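Local structure of type IV pilus biogenesis factor PilY1 (Pseudomonas aeruginosa, 3HX6) at residues A209-N214 with A223-I228; I235-E240 with S304-S309; K164-L169 with G192-K197. The protein promotes type IV pilus assembly, twitching motility and host-cell adhesion, with calcium binding and release apparently needed for control of pilus retraction, here represented by its C-terminal, propeller-containing part. The protein carries 3 engineered substitutions. All coordinates share one frame; numbering follows the deposited sequence.

From the N terminus, contact 3 closes first. It brings strand 165-170 against the loop at 192-197, with strand 178-184 in the intervening chain. That loop leads out of one four-stranded sheet and into the next. Contact 1 then closes the hairpin of strands 208-213 and 223-229, the two middle strands of that next sheet. Contact 2 closes last and spans the longest loop. It joins 235-241, an outermost strand of the same sheet, to the approach to strand 307-317, and its loop contains the calcium-binding residues. The three closures follow in series, with no nesting or crossing. Contact 1 touches both others: I227 N meets R237 O of contact 2, and N214 O meets G192 N of contact 3. Together they tie three successive propeller sheets.

Contact 1 (A209-N214 with A223-I228); sequences AVVTGN and AALLII
V210 and I228 start a regular antiparallel hairpin. They form a hydrogen-bonded pair, with V210 N to I228 O at 2.7 Å and I228 N returning to V210 O. T212 and L226 form the next such pair. Between them sits the non-hydrogen-bonded pair V211 and I227, where V211 CA also makes a C-H...O contact to L226 O. The strand axes run 168° apart.

N214 ends the ladder and uses its side chain to do so. Its chi1 of 69° puts CG between the backbone N and the carbonyl carbon, which folds the amide back toward the partner strand. N214 CB lies 3.5 Å from A224 O and close to L226 CG. N214 CG comes next, 3.5 Å from A224 N. N214 OD1 accepts A224 N at 3.0 Å, but the donor stands well above the amide plane. OD1 also takes the backbone N of L251. At the tip, ND2 donates to K222 O and D190 O, so the buried amide is held at both ends. The backbone N of N214 bonds A224 O at 2.9 Å, with a bent N-H angle of 130°.

On the face of V211, its CG1 meets L225 CD1 at 3.8 Å. V210 and I228 pack through their CB atoms on the other face.

These are the two central strands of a four-stranded propeller sheet, flanked by 199-202 and 235-241. W181 of strand 178-184 lies against V210 and I228. Strand 251-257 packs against V211 and L225 from the next sheet.

Contact 2 (I235-E240 with S304-S309); sequences ITRKLE and SSFRVS
The backbones carrying R237 and F306 run roughly alongside, with directions about 32° apart, but they do not pair as strands. The nearest CA atoms, those of L239 and R307, are 6.3 Å apart, and no backbone hydrogen bond joins the segments. T236 and R237 both face I227, a classic beta bulge at the corner where the chain turns. The join is made by side chains meeting backbone carbonyls and each other, with one water.

R237 reaches across on a chain bent at chi2 and chi3. R237 NH1 donates to F306 O at 3.2 Å, with an N-H angle of 141°. The acceptor lies somewhat off the guanidinium plane. NH1 has another acceptor in A303 O. R237 NH2 donates to a water at 2.8 Å, which lies in plane at the guanidinium edge. The same water donates to F306 O at 2.8 Å, so this carbonyl receives both a direct and a water-mediated bond from one arginine. L239 CD1 lies over one guanidinium face, toward its rim.

L239 also turns its other methyl to the partner: L239 CD2 is 4.1 Å from F306 CB. Farther along, V308 CG2 packs on E240 O at 3.3 Å. Within 304-309, R307 NH1 donates to S305 O at 2.7 Å and also to I283 O, which ties R307 to the residues after strand 276-281.

The contact lies between two neighbouring four-stranded sheets of the propeller. L239 pairs with L225 of strand 223-229 through the backbone, and F306 packs on I227 of that strand. On the other side, R307 pairs with D281 of strand 276-281, while L239 and V308 both touch F280.

Contact 3 (K164-L169 with G192-K197); sequences KGLFAL and GYSFPK
The Y193 ring has the aliphatic chain of K164 over one face. K164 CG stands 4.1 Å from the Y193 ring centroid and 15° off the ring normal, a CH-pi contact displaced toward the rim. The lysine chain, extended beyond CG, continues across the ring, and K164 CE comes to 3.9 Å from Y193 CE2. At the phenol end, K164 CE is 4.0 Å from Y193 OH. The ammonium group passes beyond the ring and donates from NZ to S217 O, a residue that Y193 also touches. Nearer the backbone, K164 CB rests against G192 O at 3.7 Å.

K164 leads into strand 165-170, an inner strand of a four-stranded antiparallel propeller sheet. The 192-197 loop comes after the last strand of that sheet, 178-184, and leads to 199-202 of the next one. It is thus a linker between blades, folded back over the start of 165-170. S194 is the centre of an inverse gamma turn, in which F195 N bonds Y193 O at 2.9 Å.

The CB of S194 points toward strand 165-170, on the side of L166. L166 CD1 is modelled too close to S194 for normal packing, and both torsions of the leucine lie far from staggered positions, so the placement of this methyl is doubtful. S194 OG makes a weak hydrogen bond back to G192 O, and S194 O accepts from S158 OG of strand 150-158.

Contact 1 (A209-N214 with A223-I228)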
# COMPACT_ATOMS: atom_id res chain seq x y z
N ALA A 209 1.05 20.03 20.30
CA ALA A 209 -0.18 20.62 20.80
C ALA A 209 -1.39 20.18 20.02
O ALA A 209 -1.30 19.60 18.93
CB ALA A 209 -0.08 22.14 20.75
N VAL A 210 -2.55 20.43 20.61
CA VAL A 210 -3.81 20.15 19.95
C VAL A 210 -4.17 21.52 19.43
O VAL A 210 -4.30 22.47 20.21
CB VAL A 210 -4.88 19.69 20.94
CG1 VAL A 210 -6.26 19.75 20.27
CG2 VAL A 210 -4.58 18.26 21.40
N VAL A 211 -4.30 21.64 18.12
CA VAL A 211 -4.66 22.91 17.52
C VAL A 211 -6.03 22.75 16.89
O VAL A 211 -6.22 21.93 15.99
CB VAL A 211 -3.63 23.33 16.46
CG1 VAL A 211 -4.00 24.68 15.87
CG2 VAL A 211 -2.24 23.38 17.12
N THR A 212 -6.99 23.52 17.38
CA THR A 212 -8.34 23.41 16.89
C THR A 212 -9.10 24.73 16.98
O THR A 212 -8.59 25.70 17.54
CB THR A 212 -9.09 22.34 17.70
OG1 THR A 212 -10.35 22.05 17.09
CG2 THR A 212 -9.30 22.81 19.14
N GLY A 213 -10.30 24.77 16.41
CA GLY A 213 -11.11 25.98 16.48
C GLY A 213 -11.84 25.95 17.81
O GLY A 213 -12.03 24.87 18.37
N ASN A 214 -12.24 27.11 18.33
CA ASN A 214 -12.94 27.14 19.61
C ASN A 214 -14.33 26.53 19.53
O ASN A 214 -14.95 26.21 20.54
CB ASN A 214 -13.03 28.58 20.14
CG ASN A 214 -13.96 29.45 19.31
OD1 ASN A 214 -13.85 29.51 18.09
ND2 ASN A 214 -14.88 30.13 19.99
N ALA A 223 -14.69 33.81 17.76
CA ALA A 223 -14.00 32.78 17.01
C ALA A 223 -12.54 32.89 17.40
O ALA A 223 -11.99 33.99 17.43
CB ALA A 223 -14.17 33.00 15.52
N ALA A 224 -11.90 31.77 17.71
CA ALA A 224 -10.49 31.79 18.09
C ALA A 224 -9.81 30.45 17.87
O ALA A 224 -10.43 29.40 18.00
CB ALA A 224 -10.35 32.20 19.56
N LEU A 225 -8.52 30.49 17.53
CA LEU A 225 -7.77 29.26 17.35
C LEU A 225 -7.27 28.90 18.74
O LEU A 225 -6.71 29.73 19.44
CB LEU A 225 -6.56 29.48 16.42
CG LEU A 225 -5.77 28.20 16.09
CD1 LEU A 225 -6.61 27.33 15.15
CD2 LEU A 225 -4.43 28.54 15.45
N LEU A 226 -7.50 27.66 19.14
CA LEU A 226 -7.05 27.22 20.44
C LEU A 226 -5.82 26.35 20.24
O LEU A 226 -5.82 25.44 19.42
CB LEU A 226 -8.14 26.43 21.17
CG LEU A 226 -9.48 27.14 21.39
CD1 LEU A 226 -10.43 26.24 22.19
CD2 LEU A 226 -9.25 28.45 22.13
N ILE A 227 -4.76 26.67 20.96
CA ILE A 227 -3.53 25.90 20.89
C ILE A 227 -3.37 25.34 22.29
O ILE A 227 -2.99 26.05 23.23
CB ILE A 227 -2.34 26.79 20.49
CG1 ILE A 227 -2.59 27.33 19.07
CG2 ILE A 227 -1.05 25.98 20.53
CD1 ILE A 227 -1.48 28.23 18.54
N ILE A 228 -3.71 24.07 22.42
CA ILE A 228 -3.68 23.36 23.68
C ILE A 228 -2.46 22.46 23.81
O ILE A 228 -2.22 21.61 22.96
CB ILE A 228 -4.96 22.51 23.81
CG1 ILE A 228 -6.18 23.39 23.52
CG2 ILE A 228 -5.04 21.87 25.19
CD1 ILE A 228 -7.48 22.63 23.34

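Contact 2 (I235-E240 with S304-S309)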
# COMPACT_ATOMS: atom_id res chain seq x y z
N ILE A 235 -3.99 25.98 27.97
CA ILE A 235 -4.20 26.75 26.77
C ILE A 235 -2.91 27.52 26.49
O ILE A 235 -2.70 28.61 27.02
CB ILE A 235 -5.36 27.75 26.93
CG1 ILE A 235 -6.63 27.00 27.36
CG2 ILE A 235 -5.60 28.49 25.63
CD1 ILE A 235 -7.07 25.90 26.40
N THR A 236 -2.03 26.94 25.68
CA THR A 236 -0.75 27.58 25.36
C THR A 236 -0.97 28.95 24.72
O THR A 236 -0.25 29.91 25.01
CB THR A 236 0.08 26.70 24.41
OG1 THR A 236 0.38 25.46 25.06
CG2 THR A 236 1.39 27.41 24.04
N ARG A 237 -1.97 29.04 23.85
CA ARG A 237 -2.31 30.30 23.19
C ARG A 237 -3.71 30.25 22.62
O ARG A 237 -4.15 29.23 22.08
CB ARG A 237 -1.35 30.63 22.04
CG ARG A 237 -0.10 31.42 22.40
CD ARG A 237 -0.40 32.68 23.22
NE ARG A 237 -1.22 33.69 22.55
CZ ARG A 237 -0.79 34.51 21.58
NH1 ARG A 237 0.46 34.45 21.14
NH2 ARG A 237 -1.61 35.42 21.08
N LYS A 238 -4.41 31.36 22.77
CA LYS A 238 -5.74 31.52 22.21
C LYS A 238 -5.56 32.68 21.26
O LYS A 238 -5.20 33.78 21.68
CB LYS A 238 -6.77 31.87 23.29
CG LYS A 238 -8.13 32.27 22.72
CD LYS A 238 -9.29 31.80 23.59
CE LYS A 238 -9.22 32.35 25.01
NZ LYS A 238 -9.61 33.76 25.10
N LEU A 239 -5.76 32.42 19.98
CA LEU A 239 -5.62 33.45 18.96
C LEU A 239 -7.01 33.90 18.52
O LEU A 239 -7.61 33.30 17.62
CB LEU A 239 -4.83 32.91 17.77
CG LEU A 239 -3.30 33.02 17.80
CD1 LEU A 239 -2.78 33.08 19.22
CD2 LEU A 239 -2.70 31.84 17.04
N GLU A 240 -7.51 34.95 19.16
CA GLU A 240 -8.82 35.46 18.84
C GLU A 240 -8.79 36.19 17.52
O GLU A 240 -7.82 36.84 17.15
CB GLU A 240 -9.35 36.40 19.92
CG GLU A 240 -10.85 36.66 19.77
CD GLU A 240 -11.38 37.73 20.70
OE1 GLU A 240 -11.15 37.63 21.93
OE2 GLU A 240 -12.03 38.68 20.21
N SER A 304 4.17 33.42 22.38
CA SER A 304 3.64 34.77 22.49
C SER A 304 3.71 35.51 21.16
O SER A 304 3.02 36.51 20.95
CB SER A 304 4.40 35.57 23.56
OG SER A 304 5.79 35.60 23.30
N SER A 305 4.54 35.01 20.24
CA SER A 305 4.66 35.62 18.93
C SER A 305 3.60 35.12 17.96
O SER A 305 3.37 35.75 16.93
CB SER A 305 6.04 35.34 18.32
OG SER A 305 7.05 36.02 19.04
N PHE A 306 2.96 33.99 18.26
CA PHE A 306 1.91 33.47 17.38
C PHE A 306 0.89 34.60 17.20
O PHE A 306 0.67 35.37 18.13
CB PHE A 306 1.24 32.23 17.99
CG PHE A 306 2.14 31.03 18.07
CD1 PHE A 306 1.74 29.91 18.79
CD2 PHE A 306 3.36 31.00 17.41
CE1 PHE A 306 2.55 28.78 18.87
CE2 PHE A 306 4.19 29.88 17.48
CZ PHE A 306 3.78 28.77 18.22
N ARG A 307 0.28 34.69 16.03
CA ARG A 307 -0.66 35.78 15.78
C ARG A 307 -1.55 35.49 14.57
O ARG A 307 -1.22 34.65 13.73
CB ARG A 307 0.12 37.06 15.49
CG ARG A 307 1.05 36.87 14.29
CD ARG A 307 2.04 38.01 14.08
NE ARG A 307 3.04 37.63 13.06
CZ ARG A 307 3.99 36.71 13.24
NH1 ARG A 307 4.11 36.07 14.39
NH2 ARG A 307 4.83 36.42 12.25
N VAL A 308 -2.68 36.19 14.50
CA VAL A 308 -3.56 36.04 13.36
C VAL A 308 -2.75 36.70 12.25
O VAL A 308 -2.15 37.76 12.47
CB VAL A 308 -4.88 36.81 13.53
CG1 VAL A 308 -5.79 36.53 12.34
CG2 VAL A 308 -5.56 36.41 14.83
N SER A 309 -2.72 36.08 11.08
CA SER A 309 -1.96 36.60 9.95
C SER A 309 -2.59 37.84 9.32
O SER A 309 -3.70 38.23 9.67
CB SER A 309 -1.82 35.52 8.87
OG SER A 309 -1.29 34.31 9.39
O HOH W 1 -0.68 37.50 19.37

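Contact 3 (K164-L169 with G192-K197)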
# COMPACT_ATOMS: atom_id res chain seq x y z
N LYS A 164 -19.86 21.90 26.11
CA LYS A 164 -18.70 22.59 25.58
C LYS A 164 -17.46 22.04 26.27
O LYS A 164 -17.11 22.47 27.37
CB LYS A 164 -18.83 24.09 25.82
CG LYS A 164 -20.08 24.70 25.19
CD LYS A 164 -20.31 26.13 25.64
CE LYS A 164 -21.55 26.71 25.00
NZ LYS A 164 -21.84 28.09 25.49
N GLY A 165 -16.81 21.08 25.64
CA GLY A 165 -15.64 20.50 26.25
C GLY A 165 -14.80 19.68 25.30
O GLY A 165 -15.28 19.17 24.28
N LEU A 166 -13.54 19.55 25.67
CA LEU A 166 -12.55 18.81 24.90
C LEU A 166 -11.84 17.87 25.85
O LEU A 166 -11.74 18.15 27.04
CB LEU A 166 -11.53 19.79 24.32
CG LEU A 166 -11.41 20.07 22.83
CD1 LEU A 166 -12.75 19.95 22.17
CD2 LEU A 166 -10.80 21.46 22.61
N PHE A 167 -11.38 16.74 25.33
CA PHE A 167 -10.62 15.81 26.15
C PHE A 167 -9.62 15.06 25.29
O PHE A 167 -9.79 14.95 24.07
CB PHE A 167 -11.52 14.84 26.93
CG PHE A 167 -12.33 13.92 26.06
CD1 PHE A 167 -13.65 14.23 25.73
CD2 PHE A 167 -11.78 12.72 25.60
CE1 PHE A 167 -14.41 13.35 24.95
CE2 PHE A 167 -12.54 11.85 24.82
CZ PHE A 167 -13.86 12.16 24.49
N ALA A 168 -8.56 14.59 25.92
CA ALA A 168 -7.52 13.85 25.23
C ALA A 168 -7.21 12.60 26.02
O ALA A 168 -7.15 12.63 27.25
CB ALA A 168 -6.26 14.71 25.10
N LEU A 169 -7.06 11.48 25.33
CA LEU A 169 -6.74 10.23 26.00
C LEU A 169 -5.43 9.72 25.43
O LEU A 169 -5.11 9.98 24.26
CB LEU A 169 -7.83 9.18 25.75
CG LEU A 169 -9.28 9.57 26.08
CD1 LEU A 169 -10.22 8.44 25.67
CD2 LEU A 169 -9.41 9.86 27.56
N GLY A 192 -16.60 26.52 22.69
CA GLY A 192 -17.98 26.27 22.33
C GLY A 192 -18.17 24.79 22.06
O GLY A 192 -17.35 23.97 22.48
N TYR A 193 -19.26 24.43 21.39
CA TYR A 193 -19.50 23.03 21.06
C TYR A 193 -18.39 22.67 20.08
O TYR A 193 -18.31 23.21 18.97
CB TYR A 193 -20.88 22.86 20.46
CG TYR A 193 -21.96 23.20 21.46
CD1 TYR A 193 -22.18 22.37 22.56
CD2 TYR A 193 -22.68 24.38 21.36
CE1 TYR A 193 -23.09 22.72 23.55
CE2 TYR A 193 -23.60 24.74 22.34
CZ TYR A 193 -23.79 23.91 23.43
OH TYR A 193 -24.69 24.27 24.40
N SER A 194 -17.54 21.75 20.51
CA SER A 194 -16.39 21.36 19.72
C SER A 194 -16.57 20.43 18.54
O SER A 194 -16.02 19.33 18.50
CB SER A 194 -15.32 20.83 20.67
OG SER A 194 -14.95 21.86 21.57
N PHE A 195 -17.35 20.89 17.57
CA PHE A 195 -17.56 20.13 16.36
C PHE A 195 -16.30 20.15 15.49
O PHE A 195 -16.04 19.23 14.73
CB PHE A 195 -18.73 20.72 15.58
CG PHE A 195 -20.07 20.46 16.21
CD1 PHE A 195 -20.74 19.27 15.97
CD2 PHE A 195 -20.65 21.40 17.05
CE1 PHE A 195 -21.97 19.02 16.55
CE2 PHE A 195 -21.88 21.16 17.64
CZ PHE A 195 -22.55 19.96 17.39
N PRO A 196 -15.48 21.23 15.60
CA PRO A 196 -14.27 21.27 14.78
C PRO A 196 -13.36 20.07 15.04
O PRO A 196 -13.27 19.58 16.16
CB PRO A 196 -13.61 22.57 15.21
CG PRO A 196 -14.77 23.44 15.58
CD PRO A 196 -15.63 22.48 16.37
N LYS A 197 -12.71 19.60 13.98
CA LYS A 197 -11.78 18.49 14.10
C LYS A 197 -10.41 19.07 14.43
O LYS A 197 -9.86 19.87 13.67
CB LYS A 197 -11.69 17.71 12.79
CG LYS A 197 -12.96 16.95 12.44
CD LYS A 197 -12.71 15.98 11.29
CE LYS A 197 -13.94 15.14 11.01
NZ LYS A 197 -13.61 13.94 10.17